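Local coordinates for aminotransferase AspB (Helicobacter pylori 26695, PDB 3EZS), which probably acts as a pyridoxal 5'-phosphate-dependent transaminase of the class I and II aminotransferase family, at residues 192-197 with 223-228; 73-78 with 203-208. All blocks are in the same frame, centred on the assembly; numbering follows the deposited sequence.

Contact 1 (192-197 with 223-228); sequences NDECYS and VLVIHS. With EDO (1,2-ethanediol), chain F; PO4 (phosphate ion), chain C.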
loop_
_atom_site.group_PDB
_atom_site.type_symbol
_atom_site.label_atom_id
_atom_site.label_comp_id
_atom_site.label_asym_id
_atom_site.label_seq_id
_atom_site.Cartn_x
_atom_site.Cartn_y
_atom_site.Cartn_z
ATOM N N ASN A 192 14.034 2.659 -14.825
ATOM C CA ASN A 192 15.228 2.631 -14.010
ATOM C C ASN A 192 14.825 2.849 -12.543
ATOM O O ASN A 192 14.125 3.808 -12.209
ATOM C CB ASN A 192 16.265 3.665 -14.445
ATOM C CG ASN A 192 17.614 3.500 -13.715
ATOM O OD1 ASN A 192 17.979 2.408 -13.288
ATOM N ND2 ASN A 192 18.357 4.595 -13.592
ATOM N N ASP A 193 15.213 1.905 -11.695
ATOM C CA ASP A 193 15.060 2.010 -10.254
ATOM C C ASP A 193 16.190 2.953 -9.852
ATOM O O ASP A 193 17.354 2.547 -9.773
ATOM C CB ASP A 193 15.220 0.629 -9.636
ATOM C CG ASP A 193 15.267 0.642 -8.119
ATOM O OD1 ASP A 193 15.355 1.718 -7.504
ATOM O OD2 ASP A 193 15.240 -0.465 -7.548
ATOM N N GLU A 194 15.847 4.223 -9.631
ATOM C CA GLU A 194 16.835 5.257 -9.309
ATOM C C GLU A 194 16.918 5.603 -7.824
ATOM O O GLU A 194 17.225 6.744 -7.458
ATOM C CB GLU A 194 16.549 6.513 -10.152
ATOM C CG GLU A 194 16.723 6.243 -11.603
ATOM C CD GLU A 194 16.681 7.453 -12.514
ATOM O OE1 GLU A 194 16.185 8.549 -12.151
ATOM O OE2 GLU A 194 17.172 7.274 -13.633
ATOM N N CYS A 195 16.685 4.602 -6.980
ATOM C CA CYS A 195 16.697 4.842 -5.534
ATOM C C CYS A 195 18.073 5.155 -4.918
ATOM O O CYS A 195 18.135 5.657 -3.787
ATOM C CB CYS A 195 15.957 3.724 -4.807
ATOM S SG CYS A 195 14.220 3.718 -5.295
ATOM N N TYR A 196 19.166 4.939 -5.658
ATOM C CA TYR A 196 20.512 5.295 -5.177
ATOM C C TYR A 196 21.072 6.541 -5.859
ATOM O O TYR A 196 22.248 6.850 -5.710
ATOM C CB TYR A 196 21.475 4.097 -5.337
ATOM C CG TYR A 196 21.077 2.956 -4.430
ATOM C CD1 TYR A 196 21.468 2.934 -3.104
ATOM C CD2 TYR A 196 20.259 1.938 -4.885
ATOM C CE1 TYR A 196 21.080 1.912 -2.257
ATOM C CE2 TYR A 196 19.856 0.914 -4.047
ATOM C CZ TYR A 196 20.269 0.907 -2.728
ATOM O OH TYR A 196 19.884 -0.112 -1.885
ATOM N N SER A 197 20.229 7.303 -6.547
ATOM C CA SER A 197 20.726 8.453 -7.294
ATOM C C SER A 197 21.284 9.576 -6.416
ATOM O O SER A 197 22.024 10.410 -6.906
ATOM C CB SER A 197 19.652 8.964 -8.265
ATOM O OG SER A 197 18.477 9.315 -7.564
ATOM N N VAL A 223 9.258 5.323 -21.157
ATOM C CA VAL A 223 10.306 5.414 -20.127
ATOM C C VAL A 223 9.816 6.019 -18.810
ATOM O O VAL A 223 9.066 7.013 -18.793
ATOM C CB VAL A 223 11.513 6.210 -20.675
ATOM C CG1 VAL A 223 12.620 6.364 -19.622
ATOM C CG2 VAL A 223 12.064 5.540 -21.957
ATOM N N LEU A 224 10.271 5.406 -17.714
ATOM C CA LEU A 224 9.903 5.775 -16.353
ATOM C C LEU A 224 11.078 5.555 -15.388
ATOM O O LEU A 224 11.919 4.695 -15.604
ATOM C CB LEU A 224 8.709 4.925 -15.885
ATOM C CG LEU A 224 7.401 5.061 -16.688
ATOM C CD1 LEU A 224 6.706 3.754 -16.786
ATOM C CD2 LEU A 224 6.486 6.158 -16.166
ATOM N N VAL A 225 11.130 6.370 -14.345
ATOM C CA VAL A 225 12.163 6.297 -13.320
ATOM C C VAL A 225 11.422 6.265 -11.992
ATOM O O VAL A 225 10.386 6.897 -11.844
ATOM C CB VAL A 225 13.163 7.498 -13.378
ATOM C CG1 VAL A 225 13.985 7.508 -14.698
ATOM C CG2 VAL A 225 12.442 8.830 -13.188
ATOM N N ILE A 226 11.954 5.522 -11.038
ATOM C CA ILE A 226 11.341 5.337 -9.728
ATOM C C ILE A 226 12.296 5.864 -8.650
ATOM O O ILE A 226 13.457 5.491 -8.617
ATOM C CB ILE A 226 10.992 3.837 -9.512
ATOM C CG1 ILE A 226 9.880 3.430 -10.480
ATOM C CG2 ILE A 226 10.573 3.561 -8.040
ATOM C CD1 ILE A 226 9.439 1.962 -10.393
ATOM N N HIS A 227 11.800 6.744 -7.788
ATOM C CA HIS A 227 12.615 7.361 -6.735
ATOM C C HIS A 227 12.022 7.106 -5.364
ATOM O O HIS A 227 10.845 6.761 -5.246
ATOM C CB HIS A 227 12.778 8.865 -6.999
ATOM C CG HIS A 227 13.686 9.179 -8.154
ATOM N ND1 HIS A 227 14.963 9.675 -7.984
ATOM C CD2 HIS A 227 13.509 9.048 -9.495
ATOM C CE1 HIS A 227 15.526 9.857 -9.168
ATOM N NE2 HIS A 227 14.669 9.483 -10.104
ATOM N N SER A 228 12.866 7.243 -4.342
ATOM C CA SER A 228 12.481 7.061 -2.946
ATOM C C SER A 228 13.233 8.044 -2.069
ATOM O O SER A 228 14.347 8.396 -2.374
ATOM C CB SER A 228 12.840 5.662 -2.474
ATOM O OG SER A 228 12.601 5.520 -1.080
HETATM C C1 EDO F . 17.422 -1.629 -3.510
HETATM O O1 EDO F . 16.717 -0.622 -2.763
HETATM C C2 EDO F . 16.951 -1.591 -4.975
HETATM O O2 EDO F . 17.720 -0.762 -5.844
HETATM P P PO4 C . 11.748 2.085 -0.286
HETATM O O1 PO4 C . 11.527 3.341 -1.081
HETATM O O2 PO4 C . 10.525 1.232 -0.296
HETATM O O3 PO4 C . 12.035 2.441 1.130
HETATM O O4 PO4 C . 12.852 1.304 -0.934
HETATM O O HOH W 1 15.629 8.266 -5.239
HETATM O O HOH W 2 16.355 6.844 -1.351
#

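Contact 2 (73-78 with 203-208); sequences KRRFKI and TPPPSL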
loop_
_atom_site.group_PDB
_atom_site.type_symbol
_atom_site.label_atom_id
_atom_site.label_comp_id
_atom_site.label_asym_id
_atom_site.label_seq_id
_atom_site.Cartn_x
_atom_site.Cartn_y
_atom_site.Cartn_z
ATOM N N LYS A 73 13.750 18.925 -10.637
ATOM C CA LYS A 73 14.295 20.080 -11.336
ATOM C C LYS A 73 15.666 20.476 -10.805
ATOM O O LYS A 73 16.603 20.578 -11.572
ATOM C CB LYS A 73 13.331 21.276 -11.247
ATOM C CG LYS A 73 13.776 22.511 -12.040
ATOM C CD LYS A 73 12.756 23.660 -11.949
ATOM N N ARG A 74 15.790 20.693 -9.502
ATOM C CA ARG A 74 17.072 21.046 -8.917
ATOM C C ARG A 74 18.130 19.987 -9.150
ATOM O O ARG A 74 19.278 20.306 -9.458
ATOM C CB ARG A 74 16.955 21.226 -7.412
ATOM C CG ARG A 74 16.087 22.400 -6.936
ATOM C CD ARG A 74 16.356 22.643 -5.444
ATOM N NE ARG A 74 16.177 21.431 -4.647
ATOM C CZ ARG A 74 15.015 21.001 -4.150
ATOM N NH1 ARG A 74 13.871 21.646 -4.370
ATOM N NH2 ARG A 74 14.992 19.895 -3.428
ATOM N N ARG A 75 17.732 18.725 -9.026
ATOM C CA ARG A 75 18.676 17.619 -9.099
ATOM C C ARG A 75 19.066 17.195 -10.503
ATOM O O ARG A 75 20.235 16.914 -10.739
ATOM C CB ARG A 75 18.140 16.410 -8.317
ATOM C CG ARG A 75 18.981 15.138 -8.423
ATOM C CD ARG A 75 20.422 15.284 -7.909
ATOM N NE ARG A 75 21.069 13.981 -8.026
ATOM C CZ ARG A 75 21.676 13.507 -9.114
ATOM N NH1 ARG A 75 21.804 14.223 -10.214
ATOM N NH2 ARG A 75 22.174 12.285 -9.092
ATOM N N PHE A 76 18.102 17.125 -11.414
ATOM C CA PHE A 76 18.371 16.657 -12.779
ATOM C C PHE A 76 18.218 17.704 -13.872
ATOM O O PHE A 76 18.389 17.378 -15.049
ATOM C CB PHE A 76 17.505 15.416 -13.092
ATOM C CG PHE A 76 17.685 14.300 -12.101
ATOM C CD1 PHE A 76 18.829 13.511 -12.136
ATOM C CD2 PHE A 76 16.718 14.042 -11.125
ATOM C CE1 PHE A 76 19.013 12.492 -11.228
ATOM C CE2 PHE A 76 16.887 13.021 -10.203
ATOM C CZ PHE A 76 18.039 12.244 -10.252
ATOM N N LYS A 77 17.895 18.940 -13.490
ATOM C CA LYS A 77 17.704 20.061 -14.439
ATOM C C LYS A 77 16.592 19.816 -15.457
ATOM O O LYS A 77 16.646 20.305 -16.585
ATOM C CB LYS A 77 19.019 20.391 -15.163
ATOM C CG LYS A 77 20.261 20.461 -14.263
ATOM C CD LYS A 77 20.062 21.386 -13.081
ATOM N N ILE A 78 15.594 19.038 -15.062
ATOM C CA ILE A 78 14.457 18.723 -15.911
ATOM C C ILE A 78 13.218 19.240 -15.193
ATOM O O ILE A 78 13.069 19.040 -13.990
ATOM C CB ILE A 78 14.328 17.210 -16.140
ATOM C CG1 ILE A 78 15.413 16.728 -17.098
ATOM C CG2 ILE A 78 12.981 16.854 -16.730
ATOM C CD1 ILE A 78 15.492 15.217 -17.193
ATOM N N THR A 203 30.857 12.736 -8.631
ATOM C CA THR A 203 29.971 13.271 -9.628
ATOM C C THR A 203 28.589 12.598 -9.508
ATOM O O THR A 203 28.498 11.373 -9.319
ATOM C CB THR A 203 30.624 13.158 -11.044
ATOM O OG1 THR A 203 29.665 13.508 -12.054
ATOM C CG2 THR A 203 31.169 11.753 -11.309
ATOM N N PRO A 204 27.508 13.395 -9.568
ATOM C CA PRO A 204 26.207 12.764 -9.412
ATOM C C PRO A 204 25.851 11.867 -10.596
ATOM O O PRO A 204 26.177 12.201 -11.716
ATOM C CB PRO A 204 25.231 13.950 -9.327
ATOM C CG PRO A 204 26.078 15.174 -9.188
ATOM C CD PRO A 204 27.402 14.852 -9.764
ATOM N N PRO A 205 25.210 10.719 -10.348
ATOM C CA PRO A 205 24.835 9.854 -11.471
ATOM C C PRO A 205 23.684 10.438 -12.313
ATOM O O PRO A 205 22.838 11.169 -11.803
ATOM C CB PRO A 205 24.372 8.578 -10.781
ATOM C CG PRO A 205 23.828 9.062 -9.470
ATOM C CD PRO A 205 24.797 10.138 -9.054
ATOM N N PRO A 206 23.646 10.119 -13.609
ATOM C CA PRO A 206 22.570 10.673 -14.408
ATOM C C PRO A 206 21.252 9.904 -14.304
ATOM O O PRO A 206 21.247 8.680 -14.079
ATOM C CB PRO A 206 23.116 10.575 -15.819
ATOM C CG PRO A 206 24.061 9.409 -15.791
ATOM C CD PRO A 206 24.565 9.279 -14.394
ATOM N N SER A 207 20.137 10.624 -14.427
ATOM C CA SER A 207 18.825 9.971 -14.502
ATOM C C SER A 207 18.591 9.510 -15.936
ATOM O O SER A 207 19.078 10.112 -16.875
ATOM C CB SER A 207 17.699 10.920 -14.131
ATOM O OG SER A 207 16.435 10.321 -14.352
ATOM N N LEU A 208 17.830 8.439 -16.084
ATOM C CA LEU A 208 17.427 7.935 -17.395
ATOM C C LEU A 208 16.571 8.975 -18.160
ATOM O O LEU A 208 16.509 8.949 -19.401
ATOM C CB LEU A 208 16.668 6.592 -17.208
ATOM C CG LEU A 208 16.063 5.850 -18.404
ATOM C CD1 LEU A 208 17.120 5.526 -19.490
ATOM C CD2 LEU A 208 15.338 4.566 -17.942
#

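Contact 1 (192-197 with 223-228)
Asn192 and Asp193 pair in parallel with Val225 and Ile226: Asn192 N donates to Leu224 O (3.0 Å), Asn192 O accepts from Ile226 N (3.0 Å), and Glu194 N reaches Ile226 O (2.9 Å). Strands 189-193 and 223-228 flank helix 208-214 in a beta-alpha-beta unit, central in the seven-stranded sheet of a fold type I aminotransferase. Past Asp193 the chain departs in an Asx turn, Cys195 N on Asp193 OD1, overlapped by a type I turn from Glu194 to Ser197; Asp193 OD2 bonds to Tyr121 OH and probably faces the cofactor's pyridine nitrogen. Glu194, extended beyond CG, leans over Val225 and crosses His227. Glu194 CB lies over one face of the His227 ring, a CH-pi contact 3.8 Å from the centroid, while Glu194 OE1 receives a weak hydrogen bond from His227 NE2 and a further bond from Ser207 OG, the carboxylate and ring planes 86° apart. Glu194 OE2 takes Asn192 ND2 (2.9 Å) on its anti lone pair, and Leu208 N. A phosphate, probably from the crystallisation liquor, bound by Ser230, Arg239 and backbone N of Ser91 and Arg92, is consistent with the family's cofactor-phosphate site. One water joins Glu194 O (3.1 Å) to Ser228 N.

Contact 2 (73-78 with 203-208)
Arg75 meets Pro204 and Pro205 because its CG stands anti to the backbone N (chi1 175°) and the chain then bends at chi2 (60°) to turn CD aside, while the next residue, Phe76, has CG anti to its carbonyl carbon, with its ring against Ser207. From the bent chain the guanidinium sends Arg75 NH2 to Pro205 O, a bond of 3.0 Å and 158° at the hydrogen, close to the guanidinium plane and on a lone pair of the carbonyl. The flat group is sandwiched: Pro204 CB lies over one face, 3.5 Å from Arg75 NH2, and Phe76 CE1 lies over the opposite face near the rim. Pro205 CG lies at the guanidinium edge, and Pro205 CD is 3.4 Å from Arg75 NH2. Three consecutive prolines, Pro204 to Pro206, have the backbone angles of a polyproline II segment, whose extended course presents the Pro205 carbonyl to the arginine. The contact thus joins the C-terminal end of helix 62-76, where Lys77 leaves helical geometry with positive phi, to the loop that leads into helix 208-214 in the large domain of the aminotransferase fold. Ser207 is the N-cap of that second helix; its OG bonds to Leu209 N and to Glu194, and its N to Glu210. Arg75 has further partners too, a salt bridge from NE to Glu198 and a second NH2 bond to Ser197 O. The Phe76 ring is also sandwiched, with Arg75 CG over the centre of one face, 3.4 Å above the plane. On the other face Ser207 CB makes a CH-pi contact, 3.8 Å from the ring centroid and offset toward the rim, where its nearest ring atom is Phe76 CD1 at 3.5 Å.

Contacts 1 and 2 have centres about 11 Å apart, and their segments alternate along the chain: 73-78, 192-197, 203-208, 223-228. Half of contact 2, segment 203-208, lies in the connecting loop of the beta-alpha-beta unit of contact 1, just ahead of helix 208-214, and the C-terminal end of helix 62-76 packs against that loop. Glu194 joins the two: Glu194 OE2 lies 2.8 Å from Leu208 N and Glu194 OE1 2.8 Å from Ser207 OG, probable hydrogen bonds by which the carboxylate would tie the strand end to the start of the crossover helix. His227 CE1 also packs on Phe76 CE2 at 3.6 Å. Contact 1 faces the probable cofactor site, whereas contact 2 lies farther out, its centre about 16 Å from the chain centre.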